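Long-range contacts in RagB/SusD family nutrient uptake outer membrane protein (Bacteroides thetaiotaomicron, PDB 7KV2), which probably binds beta-glucan at the cell surface as a SusD-family outer-membrane protein of a gut bacterium's nutrient uptake system: residues 80-85 / 325-330; 76-81 / 461-466; 303-308 / 344-349. All blocks are in the same frame, centred on the assembly; numbering follows the deposited sequence.

Interaction 1 of 3, residues 80-85 / 325-330; sequences DLWVGG and RKETYE
The guanidinium of Arg325 lies flat on one face of the Trp82 indole, while the backbone and side chain of Arg325 both reach for carbonyls of the 80-85 loop. The guanidinium plane is tilted only 14° from the indole, and Arg325 CZ sits 3.7 Å from the centroid of the Trp82 six-membered ring, a cation-pi contact over the face. Closer to the backbone, Arg325 CG rests on the same indole, 3.6 Å from the centroid of the Trp82 five-membered ring, so methylene and charged group together cover much of one face. The Arg325 chain is extended from CG to NE (chi3 179°), which carries Arg325 NE to Leu81 O at 2.9 Å in a nearly straight bond of 177°. Leu81 O is met in the guanidinium plane, yet the nitrogen stands above the carbonyl plane. A water also joins Leu81 O to Arg325 NH2, its oxygen 3.0 Å from that nitrogen. The NE bond and the stack fix the rotation of the guanidinium. Asp80 O is gripped twice: by Thr328 OG1 at 2.6 Å, in the carbonyl plane on a lone pair, and by Arg325 N at 3.1 Å. The Asp80 carboxylate turns elsewhere, to His454 and Arg331. Packing is tight along this line of loop carbonyls and indole face. Toward the partly exposed Glu327 the fit is looser and wetter: another water accepts from Trp82 NE1 and Lys326 N and donates to Glu327 OE1, which stays 4.4 Å from Trp82 CZ2, while Glu327 OE2 bonds to Tyr482. A cation-pi stack with a CH-pi contact, made by the N-cap arginine of helix 326-331, thus joins the loop after helix 70-75 to that helix in the SusD-family fold.

Interaction 2 of 3, residues 76-81 / 461-466; sequences IMADDL and GKRYWD
Arg463 NE donates to Asp79 OD1 at 2.9 Å, and Arg463 NH2 donates to Asp79 OD2 at the same 2.9 Å, so the guanidinium grips the carboxylate side-on with one nitrogen to each oxygen. Both oxygens use their syn lone pairs, and the two planes are nearly coplanar, 18° apart. Asp79 takes the crowded position for CG, between its backbone N and carbonyl carbon (chi1 56°). With CG anti to the backbone N (chi1 175°), Arg463 CG packs on Ala78 CB, 3.7 Å away; the bend at chi2 then brings CD round. Asp80 OD2 lies 3.7 Å from Arg463 CG, while OD1 of Asp80 is held by His454 and Arg331.

The apolar half is Met77 against Tyr464. Met77 CB stands over the centre of the Tyr464 ring, 3.6 Å from its centroid, and Met77 CE reaches Tyr464 CE2 at 3.4 Å. The sulfur meets the ring obliquely, and the hydroxyl of Tyr464 is hydrogen-bonded to Trp489. A bidentate salt bridge beside a Met-aromatic contact thus joins the loop after helix 70-75 to the first turn of helix 463-469.

Interaction 3 of 3, residues 303-308 / 344-349; sequences ISPYIW and WNAQAV
Pro305 to Trp308 forms a type II beta turn, and this faces the place where strand 343-345 passes into helix 346-355; the nearest CA atoms, those of Pro305 and Ala346, are 7.8 Å apart. The side chains bridge that gap. With CG anti to the backbone N (chi1 -180°), Trp308 extends from the turn toward Trp344. The two indoles meet tip to tip in an edge-to-face pair: the edge of Trp344 is turned to the face of Trp308, with the six-membered ring centroids 4.8 Å apart and the planes at 70°. Trp308 CZ2 approaches Trp344 CZ2 to 3.6 Å. The rim of Trp308 meets the start of the helix: Trp308 CH2 lies 3.5 Å from Ala346 O and 3.9 Å from Val349 CG1, both near the indole plane, and CZ3 touches Ala346 CB. Pro305 adds a second apolar contact at the edge of Trp344, its CG 3.5 Å from Trp344 CZ3. An alanine in place of Trp308 would probably open a gap beside Ala346 and Val349 and leave the edge of Trp344 without the face it packs on. Asn345 caps the N terminus of this helix, its OD1 accepting from Ala348 N. Each indole N-H has a partner in the intervening chain, Trp308 NE1 at Thr312 O and Trp344 NE1 at Asp313 OD2, while His315 stacks on Trp344. The turn follows helix 299-303, and strand 373-375, antiparallel to 343-345, adds Phe374 against Pro305 and Ala346.

In the fold
From the N terminus, the loop after helix 70-75 supplies the first partner of two contacts in succession. Interaction 2 closes the longest loop, from 76-81 to helix 463-469, and interaction 1 closes a shorter one, to the start of helix 326-331. They share Asp80 and Leu81 and touch, so this one loop joins two helices far apart in sequence. Interaction 3 closes a short loop, from the turn after helix 299-303 to the start of helix 346-355. It nests inside the loop of interaction 2 but crosses interaction 1, since 325-330 falls between its segments. Interactions 1 and 3 approach to about 5 Å between nearest atoms without touching.

Interaction 1 of 3, residues 80-85 / 325-330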
loop_
_atom_site.group_PDB
_atom_site.type_symbol
_atom_site.label_atom_id
_atom_site.label_comp_id
_atom_site.label_asym_id
_atom_site.label_seq_id
_atom_site.Cartn_x
_atom_site.Cartn_y
_atom_site.Cartn_z
ATOM N N ASP A 80 -13.425 -5.754 -2.956
ATOM C CA ASP A 80 -13.766 -5.145 -1.632
ATOM C C ASP A 80 -14.360 -3.748 -1.770
ATOM O O ASP A 80 -15.212 -3.369 -0.923
ATOM C CB ASP A 80 -12.527 -5.065 -0.735
ATOM C CG ASP A 80 -12.039 -6.415 -0.262
ATOM O OD1 ASP A 80 -12.858 -7.350 -0.206
ATOM O OD2 ASP A 80 -10.836 -6.531 -0.028
ATOM N N LEU A 81 -13.927 -3.000 -2.784
ATOM C CA LEU A 81 -14.304 -1.593 -3.022
ATOM C C LEU A 81 -14.923 -1.488 -4.397
ATOM O O LEU A 81 -14.580 -2.343 -5.290
ATOM C CB LEU A 81 -13.053 -0.703 -2.972
ATOM C CG LEU A 81 -12.137 -0.854 -1.767
ATOM C CD1 LEU A 81 -10.927 0.068 -1.925
ATOM C CD2 LEU A 81 -12.870 -0.511 -0.471
ATOM N N TRP A 82 -15.665 -0.428 -4.627
ATOM C CA TRP A 82 -15.979 0.031 -5.995
ATOM C C TRP A 82 -14.960 1.116 -6.397
ATOM O O TRP A 82 -13.923 1.327 -5.681
ATOM C CB TRP A 82 -17.438 0.498 -6.071
ATOM C CG TRP A 82 -18.431 -0.590 -5.793
ATOM C CD1 TRP A 82 -19.408 -0.554 -4.835
ATOM C CD2 TRP A 82 -18.582 -1.858 -6.467
ATOM N NE1 TRP A 82 -20.148 -1.704 -4.853
ATOM C CE2 TRP A 82 -19.690 -2.503 -5.879
ATOM C CE3 TRP A 82 -17.958 -2.471 -7.568
ATOM C CZ2 TRP A 82 -20.119 -3.774 -6.290
ATOM C CZ3 TRP A 82 -18.410 -3.709 -8.003
ATOM C CH2 TRP A 82 -19.446 -4.371 -7.336
ATOM N N VAL A 83 -15.186 1.773 -7.534
ATOM C CA VAL A 83 -14.236 2.791 -8.052
ATOM C C VAL A 83 -14.800 4.177 -7.778
ATOM O O VAL A 83 -14.050 5.037 -7.280
ATOM C CB VAL A 83 -13.917 2.539 -9.537
ATOM C CG1 VAL A 83 -12.951 3.590 -10.039
ATOM C CG2 VAL A 83 -13.361 1.137 -9.754
ATOM N N GLY A 84 -16.076 4.390 -8.065
ATOM C CA GLY A 84 -16.798 5.623 -7.730
ATOM C C GLY A 84 -16.439 6.798 -8.642
ATOM O O GLY A 84 -16.093 6.568 -9.807
ATOM N N GLY A 85 -16.491 8.016 -8.088
ATOM C CA GLY A 85 -16.386 9.266 -8.859
ATOM C C GLY A 85 -17.706 9.609 -9.510
ATOM O O GLY A 85 -18.755 8.974 -9.169
ATOM N N ARG A 325 -17.883 -1.799 -0.826
ATOM C CA ARG A 325 -18.983 -2.695 -1.283
ATOM C C ARG A 325 -19.850 -3.125 -0.108
ATOM O O ARG A 325 -19.331 -3.443 0.987
ATOM C CB ARG A 325 -18.418 -3.927 -1.982
ATOM C CG ARG A 325 -17.575 -3.599 -3.205
ATOM C CD ARG A 325 -17.123 -4.880 -3.836
ATOM N NE ARG A 325 -16.330 -4.688 -5.044
ATOM C CZ ARG A 325 -16.344 -5.526 -6.075
ATOM N NH1 ARG A 325 -17.191 -6.547 -6.117
ATOM N NH2 ARG A 325 -15.554 -5.300 -7.101
ATOM N N LYS A 326 -21.161 -3.087 -0.301
ATOM C CA LYS A 326 -22.117 -3.656 0.681
ATOM C C LYS A 326 -21.655 -5.063 1.066
ATOM O O LYS A 326 -21.694 -5.398 2.274
ATOM C CB LYS A 326 -23.526 -3.656 0.087
ATOM C CG LYS A 326 -24.643 -4.150 0.994
ATOM C CD LYS A 326 -26.012 -4.172 0.312
ATOM C CE LYS A 326 -27.136 -4.511 1.270
ATOM N NZ LYS A 326 -28.432 -4.644 0.565
ATOM N N GLU A 327 -21.172 -5.854 0.109
ATOM C CA GLU A 327 -20.765 -7.252 0.385
ATOM C C GLU A 327 -19.578 -7.287 1.356
ATOM O O GLU A 327 -19.447 -8.270 2.097
ATOM C CB GLU A 327 -20.447 -7.981 -0.919
ATOM C CG GLU A 327 -21.689 -8.133 -1.815
ATOM C CD GLU A 327 -22.254 -6.866 -2.471
ATOM O OE1 GLU A 327 -21.504 -5.898 -2.721
ATOM O OE2 GLU A 327 -23.437 -6.861 -2.800
ATOM N N THR A 328 -18.728 -6.258 1.354
ATOM C CA THR A 328 -17.577 -6.174 2.286
ATOM C C THR A 328 -18.116 -6.019 3.699
ATOM O O THR A 328 -17.749 -6.789 4.588
ATOM C CB THR A 328 -16.633 -5.029 1.877
ATOM O OG1 THR A 328 -16.078 -5.350 0.602
ATOM C CG2 THR A 328 -15.543 -4.813 2.880
ATOM N N TYR A 329 -19.063 -5.141 3.879
ATOM C CA TYR A 329 -19.674 -4.970 5.222
ATOM C C TYR A 329 -20.340 -6.279 5.701
ATOM O O TYR A 329 -20.166 -6.681 6.911
ATOM C CB TYR A 329 -20.688 -3.849 5.177
ATOM C CG TYR A 329 -21.428 -3.671 6.473
ATOM C CD1 TYR A 329 -20.940 -2.852 7.469
ATOM C CD2 TYR A 329 -22.665 -4.273 6.664
ATOM C CE1 TYR A 329 -21.672 -2.634 8.630
ATOM C CE2 TYR A 329 -23.386 -4.093 7.834
ATOM C CZ TYR A 329 -22.887 -3.271 8.823
ATOM O OH TYR A 329 -23.630 -3.100 9.971
ATOM N N GLU A 330 -21.063 -6.941 4.803
ATOM C CA GLU A 330 -21.845 -8.176 5.111
ATOM C C GLU A 330 -20.962 -9.394 5.373
ATOM O O GLU A 330 -21.474 -10.310 5.990
ATOM C CB GLU A 330 -22.788 -8.513 3.953
ATOM C CG GLU A 330 -23.848 -7.474 3.779
ATOM C CD GLU A 330 -24.815 -7.739 2.629
ATOM O OE1 GLU A 330 -24.415 -8.421 1.641
ATOM O OE2 GLU A 330 -25.932 -7.177 2.711
HETATM O O HOH W 1 -13.561 -3.124 -7.559
HETATM O O HOH W 2 -22.114 -3.072 -3.028
#

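Interaction 2 of 3, residues 76-81 / 461-466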
loop_
_atom_site.group_PDB
_atom_site.type_symbol
_atom_site.label_atom_id
_atom_site.label_comp_id
_atom_site.label_asym_id
_atom_site.label_seq_id
_atom_site.Cartn_x
_atom_site.Cartn_y
_atom_site.Cartn_z
ATOM N N ILE A 76 -8.771 -1.586 -6.250
ATOM C CA ILE A 76 -9.898 -1.396 -7.204
ATOM C C ILE A 76 -9.978 -2.656 -8.090
ATOM O O ILE A 76 -11.055 -2.879 -8.682
ATOM C CB ILE A 76 -9.780 -0.093 -8.014
ATOM C CG1 ILE A 76 -8.508 -0.039 -8.870
ATOM C CG2 ILE A 76 -9.931 1.100 -7.086
ATOM C CD1 ILE A 76 -8.280 1.223 -9.678
ATOM N N MET A 77 -8.897 -3.446 -8.229
ATOM C CA MET A 77 -8.909 -4.654 -9.106
ATOM C C MET A 77 -9.346 -5.906 -8.342
ATOM O O MET A 77 -9.493 -7.030 -8.967
ATOM C CB MET A 77 -7.550 -4.861 -9.789
ATOM C CG MET A 77 -7.154 -3.653 -10.595
ATOM S SD MET A 77 -5.742 -3.963 -11.722
ATOM C CE MET A 77 -4.365 -3.728 -10.595
ATOM N N ALA A 78 -9.641 -5.770 -7.043
ATOM C CA ALA A 78 -10.074 -6.941 -6.245
ATOM C C ALA A 78 -11.594 -6.904 -6.034
ATOM O O ALA A 78 -12.343 -6.472 -6.943
ATOM C CB ALA A 78 -9.290 -6.971 -4.945
ATOM N N ASP A 79 -12.069 -7.275 -4.836
ATOM C CA ASP A 79 -13.487 -7.629 -4.586
ATOM C C ASP A 79 -14.021 -6.887 -3.349
ATOM O O ASP A 79 -15.026 -7.361 -2.772
ATOM C CB ASP A 79 -13.646 -9.147 -4.461
ATOM C CG ASP A 79 -12.785 -9.805 -3.405
ATOM O OD1 ASP A 79 -11.698 -9.271 -3.107
ATOM O OD2 ASP A 79 -13.148 -10.917 -2.950
ATOM N N ASP A 80 -13.425 -5.754 -2.956
ATOM C CA ASP A 80 -13.766 -5.145 -1.632
ATOM C C ASP A 80 -14.360 -3.748 -1.770
ATOM O O ASP A 80 -15.212 -3.369 -0.923
ATOM C CB ASP A 80 -12.527 -5.065 -0.735
ATOM C CG ASP A 80 -12.039 -6.415 -0.262
ATOM O OD1 ASP A 80 -12.858 -7.350 -0.206
ATOM O OD2 ASP A 80 -10.836 -6.531 -0.028
ATOM N N LEU A 81 -13.927 -3.000 -2.784
ATOM C CA LEU A 81 -14.304 -1.593 -3.022
ATOM C C LEU A 81 -14.923 -1.488 -4.397
ATOM O O LEU A 81 -14.580 -2.343 -5.290
ATOM C CB LEU A 81 -13.053 -0.703 -2.972
ATOM C CG LEU A 81 -12.137 -0.854 -1.767
ATOM C CD1 LEU A 81 -10.927 0.068 -1.925
ATOM C CD2 LEU A 81 -12.870 -0.511 -0.471
ATOM N N GLY A 461 -4.031 -2.492 0.001
ATOM C CA GLY A 461 -3.244 -2.909 -1.189
ATOM C C GLY A 461 -2.690 -4.324 -1.095
ATOM O O GLY A 461 -1.562 -4.577 -1.640
ATOM N N LYS A 462 -3.406 -5.250 -0.454
ATOM C CA LYS A 462 -2.951 -6.665 -0.268
ATOM C C LYS A 462 -3.796 -7.652 -1.089
ATOM O O LYS A 462 -3.222 -8.587 -1.682
ATOM C CB LYS A 462 -3.039 -7.081 1.204
ATOM C CG LYS A 462 -2.384 -6.090 2.160
ATOM C CD LYS A 462 -0.888 -5.986 2.001
ATOM C CE LYS A 462 -0.301 -4.884 2.878
ATOM N NZ LYS A 462 1.178 -4.848 2.909
ATOM N N ARG A 463 -5.114 -7.446 -1.150
ATOM C CA ARG A 463 -6.090 -8.489 -1.574
ATOM C C ARG A 463 -5.827 -8.925 -3.035
ATOM O O ARG A 463 -5.901 -10.149 -3.327
ATOM C CB ARG A 463 -7.507 -7.945 -1.370
ATOM C CG ARG A 463 -8.621 -8.852 -1.879
ATOM C CD ARG A 463 -8.649 -10.210 -1.173
ATOM N NE ARG A 463 -9.886 -10.894 -1.542
ATOM C CZ ARG A 463 -10.144 -12.181 -1.308
ATOM N NH1 ARG A 463 -9.255 -12.959 -0.724
ATOM N NH2 ARG A 463 -11.304 -12.680 -1.664
ATOM N N TYR A 464 -5.607 -7.979 -3.930
ATOM C CA TYR A 464 -5.456 -8.310 -5.367
ATOM C C TYR A 464 -4.257 -9.245 -5.509
ATOM O O TYR A 464 -4.427 -10.313 -6.132
ATOM C CB TYR A 464 -5.275 -7.070 -6.212
ATOM C CG TYR A 464 -5.280 -7.312 -7.712
ATOM C CD1 TYR A 464 -6.291 -8.045 -8.325
ATOM C CD2 TYR A 464 -4.251 -6.833 -8.505
ATOM C CE1 TYR A 464 -6.324 -8.195 -9.702
ATOM C CE2 TYR A 464 -4.253 -7.013 -9.888
ATOM C CZ TYR A 464 -5.295 -7.698 -10.482
ATOM O OH TYR A 464 -5.336 -7.863 -11.846
ATOM N N TRP A 465 -3.128 -8.883 -4.898
ATOM C CA TRP A 465 -1.892 -9.714 -4.966
ATOM C C TRP A 465 -2.134 -11.073 -4.301
ATOM O O TRP A 465 -1.634 -12.093 -4.844
ATOM C CB TRP A 465 -0.677 -8.970 -4.409
ATOM C CG TRP A 465 -0.588 -7.573 -4.936
ATOM C CD1 TRP A 465 -0.678 -6.429 -4.185
ATOM C CD2 TRP A 465 -0.612 -7.155 -6.305
ATOM N NE1 TRP A 465 -0.692 -5.329 -4.991
ATOM C CE2 TRP A 465 -0.604 -5.741 -6.295
ATOM C CE3 TRP A 465 -0.514 -7.824 -7.539
ATOM C CZ2 TRP A 465 -0.577 -4.999 -7.468
ATOM C CZ3 TRP A 465 -0.495 -7.085 -8.696
ATOM C CH2 TRP A 465 -0.530 -5.696 -8.658
ATOM N N ASP A 466 -2.855 -11.132 -3.171
ATOM C CA ASP A 466 -3.156 -12.420 -2.490
ATOM C C ASP A 466 -3.994 -13.331 -3.429
ATOM O O ASP A 466 -3.709 -14.547 -3.504
ATOM C CB ASP A 466 -3.808 -12.204 -1.115
ATOM C CG ASP A 466 -2.869 -11.591 -0.081
ATOM O OD1 ASP A 466 -1.618 -11.714 -0.249
ATOM O OD2 ASP A 466 -3.392 -10.955 0.872
#

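Interaction 3 of 3, residues 303-308 / 344-349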
loop_
_atom_site.group_PDB
_atom_site.type_symbol
_atom_site.label_atom_id
_atom_site.label_comp_id
_atom_site.label_asym_id
_atom_site.label_seq_id
_atom_site.Cartn_x
_atom_site.Cartn_y
_atom_site.Cartn_z
ATOM N N ILE A 303 -11.471 9.535 -1.279
ATOM C CA ILE A 303 -12.377 8.395 -0.935
ATOM C C ILE A 303 -13.424 8.763 0.123
ATOM O O ILE A 303 -14.174 7.881 0.522
ATOM C CB ILE A 303 -11.510 7.208 -0.494
ATOM C CG1 ILE A 303 -10.839 7.528 0.849
ATOM C CG2 ILE A 303 -10.517 6.818 -1.588
ATOM C CD1 ILE A 303 -10.181 6.357 1.525
ATOM N N SER A 304 -13.553 10.035 0.487
ATOM C CA SER A 304 -14.600 10.497 1.429
ATOM C C SER A 304 -15.822 10.985 0.665
ATOM O O SER A 304 -15.750 11.253 -0.540
ATOM C CB SER A 304 -13.983 11.495 2.335
ATOM O OG SER A 304 -12.941 10.840 3.077
ATOM N N PRO A 305 -16.990 11.033 1.321
ATOM C CA PRO A 305 -18.261 11.244 0.628
ATOM C C PRO A 305 -18.299 12.657 0.034
ATOM O O PRO A 305 -17.861 13.626 0.611
ATOM C CB PRO A 305 -19.364 11.101 1.666
ATOM C CG PRO A 305 -18.671 10.594 2.904
ATOM C CD PRO A 305 -17.177 10.836 2.764
ATOM N N TYR A 306 -18.835 12.731 -1.177
ATOM C CA TYR A 306 -18.946 13.988 -1.937
ATOM C C TYR A 306 -19.980 14.902 -1.266
ATOM O O TYR A 306 -21.152 14.469 -1.015
ATOM C CB TYR A 306 -19.312 13.640 -3.380
ATOM C CG TYR A 306 -19.122 14.767 -4.374
ATOM C CD1 TYR A 306 -17.904 15.385 -4.532
ATOM C CD2 TYR A 306 -20.177 15.164 -5.201
ATOM C CE1 TYR A 306 -17.709 16.380 -5.482
ATOM C CE2 TYR A 306 -19.996 16.142 -6.157
ATOM C CZ TYR A 306 -18.762 16.731 -6.311
ATOM O OH TYR A 306 -18.568 17.695 -7.246
ATOM N N ILE A 307 -19.542 16.124 -0.964
ATOM C CA ILE A 307 -20.342 17.213 -0.339
ATOM C C ILE A 307 -21.001 16.679 0.942
ATOM O O ILE A 307 -22.179 17.010 1.254
ATOM C CB ILE A 307 -21.326 17.848 -1.318
ATOM C CG1 ILE A 307 -20.727 17.907 -2.734
ATOM C CG2 ILE A 307 -21.735 19.217 -0.807
ATOM C CD1 ILE A 307 -21.668 18.500 -3.769
ATOM N N TRP A 308 -20.237 15.876 1.683
ATOM C CA TRP A 308 -20.560 15.572 3.105
ATOM C C TRP A 308 -20.620 16.882 3.885
ATOM O O TRP A 308 -19.794 17.770 3.683
ATOM C CB TRP A 308 -19.507 14.627 3.687
ATOM C CG TRP A 308 -19.764 14.267 5.113
ATOM C CD1 TRP A 308 -19.174 14.820 6.206
ATOM C CD2 TRP A 308 -20.694 13.289 5.597
ATOM N NE1 TRP A 308 -19.635 14.201 7.340
ATOM C CE2 TRP A 308 -20.585 13.283 7.009
ATOM C CE3 TRP A 308 -21.543 12.361 4.995
ATOM C CZ2 TRP A 308 -21.354 12.437 7.803
ATOM C CZ3 TRP A 308 -22.288 11.514 5.783
ATOM C CH2 TRP A 308 -22.219 11.581 7.174
ATOM N N TRP A 344 -17.376 2.608 7.155
ATOM C CA TRP A 344 -18.044 3.721 7.857
ATOM C C TRP A 344 -19.379 3.916 7.148
ATOM O O TRP A 344 -19.377 4.159 5.947
ATOM C CB TRP A 344 -17.187 4.988 7.882
ATOM C CG TRP A 344 -17.941 6.175 8.383
ATOM C CD1 TRP A 344 -18.564 6.306 9.595
ATOM C CD2 TRP A 344 -18.164 7.403 7.685
ATOM N NE1 TRP A 344 -19.143 7.545 9.701
ATOM C CE2 TRP A 344 -18.891 8.248 8.548
ATOM C CE3 TRP A 344 -17.748 7.907 6.448
ATOM C CZ2 TRP A 344 -19.327 9.511 8.159
ATOM C CZ3 TRP A 344 -18.124 9.185 6.095
ATOM C CH2 TRP A 344 -18.905 9.976 6.936
ATOM N N ASN A 345 -20.480 3.666 7.857
ATOM C CA ASN A 345 -21.850 3.768 7.308
ATOM C C ASN A 345 -22.277 5.234 7.345
ATOM O O ASN A 345 -23.064 5.664 8.264
ATOM C CB ASN A 345 -22.793 2.836 8.076
ATOM C CG ASN A 345 -24.087 2.585 7.338
ATOM O OD1 ASN A 345 -24.438 3.318 6.418
ATOM N ND2 ASN A 345 -24.771 1.510 7.720
ATOM N N ALA A 346 -21.803 6.002 6.375
ATOM C CA ALA A 346 -22.090 7.436 6.240
ATOM C C ALA A 346 -23.596 7.644 6.168
ATOM O O ALA A 346 -24.081 8.629 6.780
ATOM C CB ALA A 346 -21.433 7.991 5.008
ATOM N N GLN A 347 -24.305 6.831 5.377
ATOM C CA GLN A 347 -25.761 7.063 5.185
ATOM C C GLN A 347 -26.499 6.813 6.502
ATOM O O GLN A 347 -27.364 7.632 6.832
ATOM C CB GLN A 347 -26.381 6.216 4.077
ATOM C CG GLN A 347 -27.804 6.648 3.733
ATOM C CD GLN A 347 -27.881 8.113 3.351
ATOM O OE1 GLN A 347 -27.148 8.582 2.482
ATOM N NE2 GLN A 347 -28.791 8.826 3.994
ATOM N N ALA A 348 -26.151 5.760 7.246
ATOM C CA ALA A 348 -26.804 5.446 8.545
ATOM C C ALA A 348 -26.634 6.632 9.491
ATOM O O ALA A 348 -27.584 6.970 10.256
ATOM C CB ALA A 348 -26.246 4.171 9.129
ATOM N N VAL A 349 -25.475 7.289 9.450
ATOM C CA VAL A 349 -25.178 8.474 10.308
ATOM C C VAL A 349 -26.193 9.589 10.004
ATOM O O VAL A 349 -26.788 10.168 10.949
ATOM C CB VAL A 349 -23.726 8.938 10.095
ATOM C CG1 VAL A 349 -23.489 10.329 10.636
ATOM C CG2 VAL A 349 -22.735 7.928 10.669
#